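Local coordinates for protein mRNA export factor (Human herpesvirus 1, PDB 4YXP) that regulates viral gene expression after infection, exporting viral intronless mRNAs from the nucleus and inhibiting host splicing, here represented by its folded, dimer-forming C-terminal domain, at residues K186-V194 with A230-I238. Numbering follows the deposited sequence.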
ATOM      1  N   LYS B 186     -11.096 -19.240  -8.847  1.00 33.02           N
ATOM      2  CA  LYS B 186     -11.998 -19.397  -9.987  1.00 35.12           C
ATOM      3  C   LYS B 186     -11.745 -18.349 -11.069  1.00 34.65           C
ATOM      4  O   LYS B 186     -12.437 -18.319 -12.085  1.00 35.20           O
ATOM      5  CB  LYS B 186     -13.455 -19.317  -9.526  1.00 35.70           C
ATOM      6  CG  LYS B 186     -13.864 -20.389  -8.526  1.00 37.21           C
ATOM      7  CD  LYS B 186     -13.773 -21.794  -9.114  1.00 40.56           C
ATOM      8  CE  LYS B 186     -14.152 -22.844  -8.079  1.00 43.31           C
ATOM      9  NZ  LYS B 186     -13.766 -24.224  -8.488  1.00 45.25           N
ATOM     10  N   ASP B 187     -10.755 -17.490 -10.851  1.00 32.35           N
ATOM     11  CA  ASP B 187     -10.429 -16.443 -11.812  1.00 32.40           C
ATOM     12  C   ASP B 187      -9.045 -15.886 -11.507  1.00 30.79           C
ATOM     13  O   ASP B 187      -8.381 -16.341 -10.576  1.00 29.59           O
ATOM     14  CB  ASP B 187     -11.473 -15.322 -11.773  1.00 33.73           C
ATOM     15  CG  ASP B 187     -11.196 -14.304 -10.679  1.00 32.80           C
ATOM     16  OD1 ASP B 187     -11.064 -14.706  -9.503  1.00 31.58           O
ATOM     17  OD2 ASP B 187     -11.097 -13.102 -11.001  1.00 33.18           O
ATOM     18  N   ILE B 188      -8.611 -14.896 -12.280  1.00 30.98           N
ATOM     19  CA  ILE B 188      -7.264 -14.357 -12.123  1.00 29.77           C
ATOM     20  C   ILE B 188      -7.106 -13.618 -10.792  1.00 28.02           C
ATOM     21  O   ILE B 188      -6.058 -13.709 -10.147  1.00 26.72           O
ATOM     22  CB  ILE B 188      -6.894 -13.435 -13.310  1.00 30.23           C
ATOM     23  CG1 ILE B 188      -5.454 -12.929 -13.173  1.00 28.92           C
ATOM     24  CG2 ILE B 188      -7.859 -12.256 -13.413  1.00 31.45           C
ATOM     25  CD1 ILE B 188      -4.406 -14.025 -13.216  1.00 29.79           C
ATOM     26  N   ALA B 189      -8.131 -12.885 -10.374  1.00 27.17           N
ATOM     27  CA  ALA B 189      -8.037 -12.124  -9.134  1.00 24.87           C
ATOM     28  C   ALA B 189      -7.870 -13.062  -7.946  1.00 23.42           C
ATOM     29  O   ALA B 189      -6.971 -12.875  -7.124  1.00 24.65           O
ATOM     30  CB  ALA B 189      -9.258 -11.240  -8.946  1.00 26.44           C
ATOM     31  N   SER B 190      -8.731 -14.069  -7.853  1.00 23.35           N
ATOM     32  CA  SER B 190      -8.650 -15.016  -6.747  1.00 25.53           C
ATOM     33  C   SER B 190      -7.367 -15.846  -6.840  1.00 25.78           C
ATOM     34  O   SER B 190      -6.796 -16.222  -5.820  1.00 26.74           O
ATOM     35  CB  SER B 190      -9.883 -15.927  -6.714  1.00 27.77           C
ATOM     36  OG  SER B 190     -10.115 -16.558  -7.957  1.00 29.68           O
ATOM     37  N   PHE B 191      -6.907 -16.120  -8.057  1.00 23.97           N
ATOM     38  CA  PHE B 191      -5.638 -16.832  -8.230  1.00 23.74           C
ATOM     39  C   PHE B 191      -4.489 -16.048  -7.608  1.00 23.54           C
ATOM     40  O   PHE B 191      -3.738 -16.569  -6.776  1.00 23.00           O
ATOM     41  CB  PHE B 191      -5.333 -17.088  -9.710  1.00 24.57           C
ATOM     42  CG  PHE B 191      -3.944 -17.620  -9.949  1.00 24.90           C
ATOM     43  CD1 PHE B 191      -3.661 -18.962  -9.755  1.00 26.49           C
ATOM     44  CD2 PHE B 191      -2.922 -16.776 -10.345  1.00 24.58           C
ATOM     45  CE1 PHE B 191      -2.382 -19.455  -9.960  1.00 27.08           C
ATOM     46  CE2 PHE B 191      -1.639 -17.261 -10.552  1.00 25.41           C
ATOM     47  CZ  PHE B 191      -1.369 -18.601 -10.359  1.00 26.17           C
ATOM     48  N   VAL B 192      -4.349 -14.794  -8.020  1.00 23.96           N
ATOM     49  CA  VAL B 192      -3.246 -13.963  -7.565  1.00 23.30           C
ATOM     50  C   VAL B 192      -3.246 -13.837  -6.041  1.00 22.58           C
ATOM     51  O   VAL B 192      -2.216 -14.000  -5.395  1.00 20.75           O
ATOM     52  CB  VAL B 192      -3.297 -12.572  -8.235  1.00 24.35           C
ATOM     53  CG1 VAL B 192      -2.295 -11.613  -7.592  1.00 24.14           C
ATOM     54  CG2 VAL B 192      -3.013 -12.697  -9.725  1.00 25.47           C
ATOM     55  N   PHE B 193      -4.397 -13.557  -5.453  1.00 22.56           N
ATOM     56  CA  PHE B 193      -4.411 -13.265  -4.027  1.00 22.26           C
ATOM     57  C   PHE B 193      -4.343 -14.528  -3.167  1.00 21.96           C
ATOM     58  O   PHE B 193      -3.680 -14.527  -2.133  1.00 22.14           O
ATOM     59  CB  PHE B 193      -5.635 -12.411  -3.690  1.00 23.00           C
ATOM     60  CG  PHE B 193      -5.442 -10.967  -4.038  1.00 22.97           C
ATOM     61  CD1 PHE B 193      -4.758 -10.128  -3.175  1.00 23.36           C
ATOM     62  CD2 PHE B 193      -5.883 -10.462  -5.250  1.00 22.89           C
ATOM     63  CE1 PHE B 193      -4.548  -8.797  -3.500  1.00 24.14           C
ATOM     64  CE2 PHE B 193      -5.674  -9.135  -5.581  1.00 23.45           C
ATOM     65  CZ  PHE B 193      -5.007  -8.303  -4.705  1.00 24.13           C
ATOM     66  N   VAL B 194      -4.975 -15.611  -3.602  1.00 22.95           N
ATOM     67  CA  VAL B 194      -4.918 -16.861  -2.851  1.00 23.79           C
ATOM     68  C   VAL B 194      -3.494 -17.436  -2.882  1.00 23.24           C
ATOM     69  O   VAL B 194      -2.965 -17.867  -1.855  1.00 23.49           O
ATOM     70  CB  VAL B 194      -5.938 -17.882  -3.388  1.00 26.67           C
ATOM     71  CG1 VAL B 194      -5.721 -19.259  -2.752  1.00 28.01           C
ATOM     72  CG2 VAL B 194      -7.353 -17.405  -3.111  1.00 28.06           C
ATOM     73  N   ALA B 230       0.957 -13.364 -16.545  1.00 24.28           N
ATOM     74  CA  ALA B 230      -0.488 -13.542 -16.399  1.00 25.48           C
ATOM     75  C   ALA B 230      -1.084 -12.608 -15.353  1.00 24.93           C
ATOM     76  O   ALA B 230      -2.251 -12.230 -15.460  1.00 25.47           O
ATOM     77  CB  ALA B 230      -0.807 -14.987 -16.049  1.00 25.37           C
ATOM     78  N   CYS B 231      -0.299 -12.253 -14.337  1.00 24.23           N
ATOM     79  CA  CYS B 231      -0.787 -11.368 -13.276  1.00 24.82           C
ATOM     80  C   CYS B 231      -1.052  -9.977 -13.836  1.00 25.56           C
ATOM     81  O   CYS B 231      -2.113  -9.395 -13.613  1.00 28.62           O
ATOM     82  CB  CYS B 231       0.215 -11.277 -12.122  1.00 25.89           C
ATOM     83  SG  CYS B 231       0.456 -12.806 -11.194  1.00 27.12           S
ATOM     84  N   MET B 232      -0.072  -9.452 -14.563  1.00 23.25           N
ATOM     85  CA  MET B 232      -0.186  -8.142 -15.182  1.00 24.41           C
ATOM     86  C   MET B 232      -1.256  -8.117 -16.276  1.00 25.19           C
ATOM     87  O   MET B 232      -2.132  -7.250 -16.277  1.00 26.47           O
ATOM     88  CB  MET B 232       1.160  -7.718 -15.763  1.00 27.26           C
ATOM     89  CG  MET B 232       1.144  -6.358 -16.437  1.00 31.04           C
ATOM     90  SD  MET B 232       2.759  -5.892 -17.070  1.00 33.82           S
ATOM     91  CE  MET B 232       3.656  -5.616 -15.543  1.00 33.58           C
ATOM     92  N   ALA B 233      -1.184  -9.058 -17.210  1.00 25.43           N
ATOM     93  CA  ALA B 233      -2.132  -9.080 -18.320  1.00 28.54           C
ATOM     94  C   ALA B 233      -3.551  -9.315 -17.812  1.00 28.53           C
ATOM     95  O   ALA B 233      -4.502  -8.669 -18.257  1.00 29.93           O
ATOM     96  CB  ALA B 233      -1.747 -10.151 -19.327  1.00 31.64           C
ATOM     97  N   GLY B 234      -3.681 -10.240 -16.868  1.00 27.52           N
ATOM     98  CA  GLY B 234      -4.980 -10.652 -16.376  1.00 27.68           C
ATOM     99  C   GLY B 234      -5.696  -9.592 -15.560  1.00 26.86           C
ATOM    100  O   GLY B 234      -6.895  -9.380 -15.724  1.00 27.58           O
ATOM    101  N   LEU B 235      -4.963  -8.922 -14.679  1.00 25.44           N
ATOM    102  CA  LEU B 235      -5.572  -7.937 -13.797  1.00 25.36           C
ATOM    103  C   LEU B 235      -5.843  -6.634 -14.538  1.00 28.02           C
ATOM    104  O   LEU B 235      -6.838  -5.964 -14.270  1.00 29.73           O
ATOM    105  CB  LEU B 235      -4.685  -7.695 -12.577  1.00 23.52           C
ATOM    106  CG  LEU B 235      -4.649  -8.858 -11.579  1.00 24.23           C
ATOM    107  CD1 LEU B 235      -3.679  -8.566 -10.451  1.00 23.65           C
ATOM    108  CD2 LEU B 235      -6.037  -9.163 -11.011  1.00 25.98           C
ATOM    109  N   ILE B 236      -4.982  -6.281 -15.483  1.00 29.69           N
ATOM    110  CA  ILE B 236      -5.266  -5.145 -16.353  1.00 32.52           C
ATOM    111  C   ILE B 236      -6.550  -5.415 -17.139  1.00 33.99           C
ATOM    112  O   ILE B 236      -7.337  -4.501 -17.381  1.00 34.10           O
ATOM    113  CB  ILE B 236      -4.090  -4.846 -17.300  1.00 33.78           C
ATOM    114  CG1 ILE B 236      -2.908  -4.289 -16.505  1.00 33.20           C
ATOM    115  CG2 ILE B 236      -4.508  -3.852 -18.393  1.00 35.59           C
ATOM    116  CD1 ILE B 236      -1.636  -4.135 -17.315  1.00 35.83           C
ATOM    117  N   GLU B 237      -6.758  -6.666 -17.541  1.00 33.16           N
ATOM    118  CA  GLU B 237      -7.918  -7.005 -18.358  1.00 33.13           C
ATOM    119  C   GLU B 237      -9.228  -6.826 -17.592  1.00 30.86           C
ATOM    120  O   GLU B 237     -10.174  -6.244 -18.120  1.00 32.51           O
ATOM    121  CB  GLU B 237      -7.825  -8.444 -18.882  1.00 35.38           C
ATOM    122  CG  GLU B 237      -9.024  -8.838 -19.745  1.00 38.53           C
ATOM    123  CD  GLU B 237      -8.831 -10.152 -20.479  1.00 40.97           C
ATOM    124  OE1 GLU B 237      -8.173 -11.060 -19.930  1.00 39.24           O
ATOM    125  OE2 GLU B 237      -9.342 -10.274 -21.614  1.00 45.15           O
ATOM    126  N   ILE B 238      -9.295  -7.321 -16.358  1.00 28.86           N
ATOM    127  CA  ILE B 238     -10.559  -7.287 -15.628  1.00 29.62           C
ATOM    128  C   ILE B 238     -10.881  -5.856 -15.202  1.00 28.40           C
ATOM    129  O   ILE B 238     -12.049  -5.499 -15.063  1.00 26.98           O
ATOM    130  CB  ILE B 238     -10.552  -8.248 -14.416  1.00 30.65           C
ATOM    131  CG1 ILE B 238      -9.514  -7.836 -13.368  1.00 29.68           C
ATOM    132  CG2 ILE B 238     -10.309  -9.675 -14.882  1.00 32.29           C
ATOM    133  CD1 ILE B 238      -9.643  -8.605 -12.062  1.00 29.77           C
TER
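With CG1 of Ile188 turned opposite its backbone nitrogen (chi1 -177°), the side chain spreads both branches over helix 230-238. Ile188 CD1 lies 3.6 Å from Ala230 O, while the shorter branch, Ile188 CG2, reaches Ile238 CG2 at 3.8 Å, the two isoleucines crossing at a slant. Ile238 has chi1 of 64°, which places its CG1 between the backbone nitrogen and carbonyl carbon and lets CD1 touch Ala189 CB at 4.1 Å. Ile188 is thus a knob in a hole formed by Ala230, Gly234, Leu235 and Ile238. Glycine suits the floor of that hole: with no side chain there, Ile188 CG1 comes to 4.0 Å from Gly234 CA. The small Ala189 lets Leu235 CD2 come to 4.0 Å from Ala189 CA. One turn on, Val192 CG2 meets Cys231 SG at 3.8 Å: the beta-branched valine holds this methyl close to the backbone, and the small, soft sulfur fits against it.

No hydrogen bond spans the interface; Asp187 and Ser190 secure the start of helix 188-204. Asp187 is the N-cap, OD1 accepting from Ser190 N and, on its anti side, from Ser190 OG, while Tyr164 OH bonds OD2. Leu116 and Leu123 of helix 112-132 extend the apolar surroundings, and Ile19 of the second subunit packs on Ile188.

The axes pass 9.8 Å apart and run at 135° to each other, halfway between perpendicular and antiparallel, in a knob-into-hole pairing of two buried helices. Both lie within the CHC2-type zinc finger, and helix 230-241 leads into the zinc ligand His242, whose side chain lies about 5 Å from that of Ile238.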